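Local coordinates for protein contact-dependent inhibitor A (Enterobacter cloacae subsp. cloacae, PDB 4NTQ) that acts as the toxic ribosomal RNase that contact-dependent growth inhibition delivers into target bacteria, and is bound here by its immunity protein CdiI, at the interface of chains A and B. Sequence-based numbering; all coordinates share one arbitrary frame. Chains: chain A, Contact-dependent inhibitor A; chain B, ECL CdiI.

The interface of chains A and B. Residues chain A 217, 221-223; chain B 120, 125-126.
A:Asn217 of the toxin and B:Asp120 of the immunity protein reach toward each other from opposite directions, amide against carboxylate. ND2, the amide nitrogen of A:Asn217, donates to the carboxylate oxygen OD1 of B:Asp120 over 2.8 Å, and the bond is almost straight, 178° at the hydrogen. The acceptor lies in the amide plane and offers its anti lone pair, the one turned away from OD2; the two flat groups are nearly coplanar, 21° apart. Asparagine suits this place because its amide works at both ends. While ND2 faces the partner, the carbonyl OD1 of A:Asn217 accepts the backbone N of A:Lys221 at 2.8 Å, the donor standing above the carbonyl plane. This second-shell bond, though bent, should favour the orientation with ND2 toward the partner, and it ties the side chain to its own loop. With chi1 at 71°, CG of A:Asn217 lies between the backbone N and the carbonyl carbon, a placement that carries ND2 out to B:Asp120 while OD1 turns back to A:Lys221.

Beside this polar link runs an apolar one. CD1 of B:Ile126, ending the longer branch of its side chain, packs obliquely against CB of A:Lys221 at 3.5 Å, with CG a little further off. Lysine suits the place because its aliphatic root packs. The A:Ile223 side chain crosses that of B:Asp120 at about a right angle, its CG2 3.8 Å from OD1. A:Arg222 takes part through its backbone, its carbonyl O facing CA of B:Ile126 at 3.5 Å.

The toxin residues occupy the loop between strands 213-216 and 222-226 and the start of the latter strand; the CdiI residues belong to the loop preceding strand 129-132.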
loop_
_atom_site.group_PDB
_atom_site.type_symbol
_atom_site.label_atom_id
_atom_site.label_comp_id
_atom_site.label_asym_id
_atom_site.label_seq_id
_atom_site.Cartn_x
_atom_site.Cartn_y
_atom_site.Cartn_z
ATOM N N ASN A 217 8.249 -2.588 8.132
ATOM C CA ASN A 217 9.407 -2.241 8.955
ATOM C C ASN A 217 9.579 -0.737 9.169
ATOM O O ASN A 217 8.747 0.055 8.716
ATOM C CB ASN A 217 10.693 -2.906 8.452
ATOM C CG ASN A 217 11.204 -2.318 7.158
ATOM O OD1 ASN A 217 10.669 -1.340 6.639
ATOM N ND2 ASN A 217 12.264 -2.915 6.632
ATOM N N LYS A 221 8.738 -0.810 4.656
ATOM C CA LYS A 221 8.799 -1.986 3.796
ATOM C C LYS A 221 7.953 -3.084 4.433
ATOM O O LYS A 221 8.045 -3.316 5.645
ATOM C CB LYS A 221 10.235 -2.474 3.654
ATOM C CG LYS A 221 11.229 -1.431 3.185
ATOM C CD LYS A 221 11.337 -1.386 1.668
ATOM C CE LYS A 221 12.482 -0.482 1.241
ATOM N NZ LYS A 221 13.764 -0.923 1.840
ATOM N N ARG A 222 7.131 -3.757 3.630
ATOM C CA ARG A 222 6.341 -4.884 4.125
ATOM C C ARG A 222 7.245 -6.054 4.457
ATOM O O ARG A 222 8.059 -6.479 3.627
ATOM C CB ARG A 222 5.328 -5.322 3.083
ATOM C CG ARG A 222 4.375 -6.426 3.524
ATOM C CD ARG A 222 3.190 -6.495 2.556
ATOM N NE ARG A 222 2.441 -7.747 2.634
ATOM C CZ ARG A 222 1.316 -7.985 1.958
ATOM N NH1 ARG A 222 0.807 -7.047 1.159
ATOM N NH2 ARG A 222 0.699 -9.160 2.078
ATOM N N ILE A 223 7.113 -6.570 5.672
ATOM C CA ILE A 223 7.935 -7.701 6.093
ATOM C C ILE A 223 7.090 -8.879 6.546
ATOM O O ILE A 223 7.536 -9.706 7.352
ATOM C CB ILE A 223 8.972 -7.325 7.173
ATOM C CG1 ILE A 223 8.304 -6.624 8.352
ATOM C CG2 ILE A 223 10.069 -6.456 6.576
ATOM C CD1 ILE A 223 9.253 -6.410 9.554
ATOM N N ASP B 120 15.917 -6.273 4.949
ATOM C CA ASP B 120 16.256 -5.029 5.637
ATOM C C ASP B 120 17.504 -5.181 6.492
ATOM O O ASP B 120 18.161 -6.223 6.472
ATOM C CB ASP B 120 15.086 -4.431 6.439
ATOM C CG ASP B 120 14.543 -5.359 7.534
ATOM O OD1 ASP B 120 13.353 -5.198 7.881
ATOM O OD2 ASP B 120 15.264 -6.230 8.060
ATOM N N LYS B 125 13.045 -10.639 5.534
ATOM C CA LYS B 125 12.709 -10.662 4.123
ATOM C C LYS B 125 11.696 -9.568 3.806
ATOM O O LYS B 125 10.691 -9.417 4.495
ATOM C CB LYS B 125 12.172 -12.024 3.699
ATOM C CG LYS B 125 11.640 -12.034 2.276
ATOM C CD LYS B 125 10.959 -13.345 1.946
ATOM C CE LYS B 125 10.256 -13.274 0.600
ATOM N NZ LYS B 125 9.850 -14.628 0.151
ATOM N N ILE B 126 11.992 -8.776 2.785
ATOM C CA ILE B 126 11.031 -7.812 2.284
ATOM C C ILE B 126 10.025 -8.589 1.447
ATOM O O ILE B 126 10.410 -9.403 0.611
ATOM C CB ILE B 126 11.706 -6.757 1.404
ATOM C CG1 ILE B 126 12.864 -6.095 2.164
ATOM C CG2 ILE B 126 10.688 -5.726 0.910
ATOM C CD1 ILE B 126 12.401 -5.237 3.273
#